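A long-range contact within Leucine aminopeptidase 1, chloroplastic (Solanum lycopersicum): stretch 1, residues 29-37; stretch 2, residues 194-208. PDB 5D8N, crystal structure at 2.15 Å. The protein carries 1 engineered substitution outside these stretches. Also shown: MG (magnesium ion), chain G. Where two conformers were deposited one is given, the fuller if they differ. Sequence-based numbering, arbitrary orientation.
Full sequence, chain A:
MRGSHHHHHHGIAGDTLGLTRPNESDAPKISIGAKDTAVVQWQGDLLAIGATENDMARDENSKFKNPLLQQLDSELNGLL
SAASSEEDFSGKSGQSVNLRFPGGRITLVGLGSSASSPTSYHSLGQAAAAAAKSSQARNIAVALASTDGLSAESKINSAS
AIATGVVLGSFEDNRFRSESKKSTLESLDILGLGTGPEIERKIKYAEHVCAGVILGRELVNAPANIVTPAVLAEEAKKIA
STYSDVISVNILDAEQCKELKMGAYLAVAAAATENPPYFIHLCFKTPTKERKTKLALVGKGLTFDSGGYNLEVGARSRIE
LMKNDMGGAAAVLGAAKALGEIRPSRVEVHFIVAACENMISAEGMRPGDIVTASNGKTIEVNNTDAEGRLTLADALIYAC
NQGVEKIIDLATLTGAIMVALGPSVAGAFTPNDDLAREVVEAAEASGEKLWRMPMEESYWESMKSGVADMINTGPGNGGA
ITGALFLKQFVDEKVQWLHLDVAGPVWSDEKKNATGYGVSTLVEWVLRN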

# COMPACT_ATOMS: atom_id res chain seq x y z
N LYS A 29 36.31 -35.21 0.39
CA LYS A 29 36.64 -35.12 -1.02
C LYS A 29 36.22 -36.41 -1.70
O LYS A 29 36.74 -37.48 -1.39
CB LYS A 29 38.15 -34.93 -1.21
CG LYS A 29 38.55 -34.67 -2.65
CD LYS A 29 38.11 -33.29 -3.10
CE LYS A 29 38.62 -32.21 -2.15
NZ LYS A 29 37.65 -31.11 -1.93
N ILE A 30 35.35 -36.31 -2.69
CA ILE A 30 34.95 -37.47 -3.45
C ILE A 30 36.12 -37.87 -4.33
O ILE A 30 36.79 -37.02 -4.91
CB ILE A 30 33.70 -37.16 -4.29
CG1 ILE A 30 32.54 -36.79 -3.35
CG2 ILE A 30 33.30 -38.35 -5.13
CD1 ILE A 30 31.44 -35.99 -4.03
N SER A 31 36.41 -39.17 -4.36
CA SER A 31 37.42 -39.70 -5.25
C SER A 31 36.78 -40.02 -6.59
O SER A 31 35.91 -40.90 -6.68
CB SER A 31 38.04 -40.96 -4.63
OG SER A 31 39.02 -41.52 -5.50
N ILE A 32 37.15 -39.28 -7.63
CA ILE A 32 36.50 -39.43 -8.94
C ILE A 32 37.51 -39.95 -9.95
O ILE A 32 38.62 -39.43 -10.09
CB ILE A 32 35.97 -38.08 -9.46
CG1 ILE A 32 35.05 -37.47 -8.43
CG2 ILE A 32 35.26 -38.28 -10.79
CD1 ILE A 32 34.45 -36.16 -8.85
N GLY A 33 37.11 -40.97 -10.70
CA GLY A 33 37.98 -41.52 -11.72
C GLY A 33 37.18 -42.07 -12.87
O GLY A 33 36.00 -42.43 -12.71
N ALA A 34 37.80 -42.05 -14.04
CA ALA A 34 37.21 -42.66 -15.22
C ALA A 34 37.80 -44.06 -15.39
O ALA A 34 39.00 -44.22 -15.17
CB ALA A 34 37.51 -41.81 -16.44
N LYS A 35 36.93 -45.06 -15.48
CA LYS A 35 37.32 -46.48 -15.50
C LYS A 35 36.85 -47.13 -16.79
O LYS A 35 35.84 -46.72 -17.36
CB LYS A 35 36.71 -47.29 -14.34
CG LYS A 35 36.80 -46.68 -12.96
CD LYS A 35 38.23 -46.65 -12.46
CE LYS A 35 38.29 -46.17 -11.02
NZ LYS A 35 39.69 -45.90 -10.60
N ASP A 36 37.54 -48.21 -17.18
CA ASP A 36 37.18 -48.96 -18.39
C ASP A 36 36.34 -50.19 -18.06
O ASP A 36 35.98 -50.96 -18.95
CB ASP A 36 38.42 -49.34 -19.23
CG ASP A 36 39.43 -50.19 -18.47
OD1 ASP A 36 39.11 -50.75 -17.39
OD2 ASP A 36 40.57 -50.31 -18.97
N THR A 37 35.97 -50.33 -16.79
CA THR A 37 35.10 -51.40 -16.33
C THR A 37 33.80 -51.42 -17.12
O THR A 37 33.13 -50.40 -17.28
CB THR A 37 34.70 -51.20 -14.85
OG1 THR A 37 35.86 -50.95 -14.06
CG2 THR A 37 33.94 -52.42 -14.32
MG MG G . 40.29 -38.09 -9.04
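Stretch 2 194-208: GTGPEIERKIKYAEH

The most unusual feature of this contact is a magnesium ion at its edge, bound directly by the strand but reached by the helix through water. Ile32 O coordinates MG at 2.4 Å, and five waters, at 1.9 to 2.5 Å from the metal, are its other listed ligands. Two of these waters are held by Glu207: water 1 donates to Glu207 OE2 (2.7 Å) and accepts from Ile32 N (3.0 Å), while water 6 donates to Glu207 OE1 (2.8 Å). Both carboxylate oxygens of Glu207 thus act on the metal in the second shell.

Stretch 2 begins as a loop and becomes helical at Pro197, with Gly196 at the N-cap position. Regular i to i+4 backbone bonds support the assignment, from Glu200 N to Gly196 O (3.2 Å) through His208 N to Lys204 O (2.9 Å). The helix lies over strand 31-35 with a signed crossing angle of 152°, so the two run roughly antiparallel, and their axes approach to 8.4 Å. The register agrees with this direction: Ala34 CA is 5.3 Å from Thr195 CA at the start of stretch 2, whereas Ile32 CA lies 7.7 Å from Ile203 CA, eight residues further on.

Alternation along the strand sends the CA-to-CB bonds of Ile32 and Ala34 toward the helix and those of Ser31 and Lys35 away. On the helix, Ile199, Ile203 and Glu207 recur every four residues and point toward the strand. The apolar packing follows: Ile32 CG2 meets Ile203 CG2 at 3.7 Å, and Ala34 CB lies 3.8 Å from Ile199 CG2 and 4.1 Å from Ile203 CD1. The loop also comes close to Ala34, whose CB lies 3.4 Å from Gly194 O.

One direct hydrogen bond joins the stretches. Ala34 N donates to Glu200 OE2 at 2.9 Å, with a nearly linear N-H...acceptor angle of 169°. The CA-to-CB bond of Glu200 points sideways, but chi1 and chi2 are both m and the end of the side chain comes nearer to the strand. Water 4 extends this link, donating to Ala34 O (2.8 Å) and to Glu200 OE2 (2.7 Å) and accepting from Gly196 N (3.0 Å).

Beyond Ala34, Thr195 covers the backbone of stretch 1 with its methyl group: Thr195 CG2 is 3.4 Å from both Lys35 C and Asp36 N. In all, 422 Å² is buried, counting both sides.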

# COMPACT_ATOMS: atom_id res chain seq x y z
N GLY A 194 35.72 -43.30 -21.58
CA GLY A 194 37.15 -43.25 -21.84
C GLY A 194 37.95 -43.30 -20.56
O GLY A 194 37.37 -43.25 -19.47
N THR A 195 39.24 -43.57 -20.69
CA THR A 195 40.18 -43.58 -19.56
C THR A 195 41.48 -42.92 -19.96
O THR A 195 41.66 -42.54 -21.11
CB THR A 195 40.57 -45.00 -19.09
OG1 THR A 195 41.13 -45.72 -20.20
CG2 THR A 195 39.35 -45.75 -18.57
N GLY A 196 42.37 -42.74 -19.00
CA GLY A 196 43.70 -42.20 -19.29
C GLY A 196 43.88 -40.74 -18.94
O GLY A 196 42.95 -40.09 -18.47
N PRO A 197 45.03 -40.17 -19.33
CA PRO A 197 45.45 -38.86 -18.86
C PRO A 197 44.51 -37.70 -19.21
O PRO A 197 44.36 -36.78 -18.42
CB PRO A 197 46.82 -38.67 -19.52
CG PRO A 197 47.35 -40.06 -19.67
CD PRO A 197 46.14 -40.92 -19.95
N GLU A 198 44.01 -37.68 -20.44
CA GLU A 198 43.24 -36.54 -20.93
C GLU A 198 41.91 -36.41 -20.16
O GLU A 198 41.51 -35.31 -19.79
CB GLU A 198 42.98 -36.64 -22.43
CG GLU A 198 42.53 -35.34 -23.07
CD GLU A 198 42.30 -35.42 -24.57
OE1 GLU A 198 42.75 -36.39 -25.23
OE2 GLU A 198 41.70 -34.46 -25.12
N ILE A 199 41.17 -37.52 -20.04
CA ILE A 199 39.87 -37.48 -19.39
C ILE A 199 40.04 -37.20 -17.90
O ILE A 199 39.34 -36.36 -17.36
CB ILE A 199 39.06 -38.77 -19.62
CG1 ILE A 199 37.62 -38.56 -19.12
CG2 ILE A 199 39.70 -39.97 -18.93
CD1 ILE A 199 36.65 -39.64 -19.54
N GLU A 200 41.16 -37.64 -17.35
CA GLU A 200 41.50 -37.31 -15.97
C GLU A 200 41.86 -35.84 -15.75
O GLU A 200 41.46 -35.27 -14.72
CB GLU A 200 42.60 -38.22 -15.42
CG GLU A 200 42.18 -39.68 -15.30
CD GLU A 200 41.01 -39.94 -14.35
OE1 GLU A 200 40.82 -39.20 -13.35
OE2 GLU A 200 40.47 -41.07 -14.44
N ARG A 201 42.54 -35.22 -16.71
CA ARG A 201 42.81 -33.79 -16.66
C ARG A 201 41.50 -32.99 -16.67
O ARG A 201 41.37 -31.96 -16.01
CB ARG A 201 43.71 -33.31 -17.80
CG ARG A 201 45.19 -33.63 -17.58
CD ARG A 201 46.12 -32.89 -18.55
NE ARG A 201 45.91 -33.26 -19.95
CZ ARG A 201 46.48 -34.31 -20.54
NH1 ARG A 201 47.25 -35.14 -19.84
NH2 ARG A 201 46.21 -34.58 -21.81
N LYS A 202 40.56 -33.43 -17.50
CA LYS A 202 39.31 -32.70 -17.63
C LYS A 202 38.47 -32.82 -16.36
O LYS A 202 37.84 -31.86 -15.92
CB LYS A 202 38.54 -33.23 -18.83
CG LYS A 202 37.42 -32.30 -19.28
CD LYS A 202 37.93 -31.09 -20.06
CE LYS A 202 36.79 -30.09 -20.28
NZ LYS A 202 37.23 -28.87 -21.02
N ILE A 203 38.50 -33.99 -15.75
CA ILE A 203 37.80 -34.22 -14.50
C ILE A 203 38.42 -33.33 -13.43
O ILE A 203 37.69 -32.76 -12.61
CB ILE A 203 37.82 -35.70 -14.09
CG1 ILE A 203 36.89 -36.51 -15.01
CG2 ILE A 203 37.43 -35.90 -12.63
CD1 ILE A 203 37.09 -38.00 -14.89
N LYS A 204 39.74 -33.23 -13.42
CA LYS A 204 40.45 -32.44 -12.44
C LYS A 204 40.07 -30.95 -12.60
O LYS A 204 39.93 -30.21 -11.61
CB LYS A 204 41.95 -32.65 -12.62
CG LYS A 204 42.78 -32.38 -11.39
CD LYS A 204 42.65 -33.45 -10.32
CE LYS A 204 43.91 -33.49 -9.46
NZ LYS A 204 44.34 -32.16 -8.93
N TYR A 205 40.02 -30.49 -13.84
CA TYR A 205 39.60 -29.13 -14.15
C TYR A 205 38.23 -28.89 -13.52
O TYR A 205 38.03 -27.88 -12.84
CB TYR A 205 39.56 -28.88 -15.66
CG TYR A 205 38.81 -27.64 -16.12
CD1 TYR A 205 39.36 -26.36 -16.02
CD2 TYR A 205 37.60 -27.74 -16.76
CE1 TYR A 205 38.65 -25.23 -16.39
CE2 TYR A 205 36.92 -26.63 -17.22
CZ TYR A 205 37.43 -25.37 -16.99
OH TYR A 205 36.74 -24.26 -17.45
N ALA A 206 37.31 -29.82 -13.75
CA ALA A 206 35.94 -29.69 -13.24
C ALA A 206 35.98 -29.60 -11.72
O ALA A 206 35.28 -28.79 -11.11
CB ALA A 206 35.07 -30.86 -13.67
N GLU A 207 36.81 -30.44 -11.11
CA GLU A 207 36.95 -30.42 -9.66
C GLU A 207 37.46 -29.06 -9.18
O GLU A 207 37.01 -28.59 -8.14
CB GLU A 207 37.83 -31.56 -9.13
CG GLU A 207 37.20 -32.92 -9.29
CD GLU A 207 38.15 -34.07 -8.99
OE1 GLU A 207 39.30 -34.03 -9.46
OE2 GLU A 207 37.77 -35.02 -8.26
N HIS A 208 38.40 -28.46 -9.90
CA HIS A 208 38.94 -27.17 -9.51
C HIS A 208 37.84 -26.11 -9.58
O HIS A 208 37.72 -25.26 -8.69
CB HIS A 208 40.10 -26.75 -10.42
CG HIS A 208 41.28 -27.66 -10.34
ND1 HIS A 208 41.59 -28.37 -9.20
CD2 HIS A 208 42.30 -27.88 -11.21
CE1 HIS A 208 42.74 -29.01 -9.38
NE2 HIS A 208 43.16 -28.76 -10.61
O HOH W 1 39.18 -37.14 -7.41
O HOH W 2 36.42 -34.60 -6.13
O HOH W 3 40.46 -39.79 -7.80
O HOH W 4 41.31 -42.95 -16.20
O HOH W 5 35.59 -45.87 -20.54
O HOH W 6 40.29 -36.56 -10.11
O HOH W 7 42.40 -37.73 -8.22
O HOH W 8 41.18 -39.42 -11.03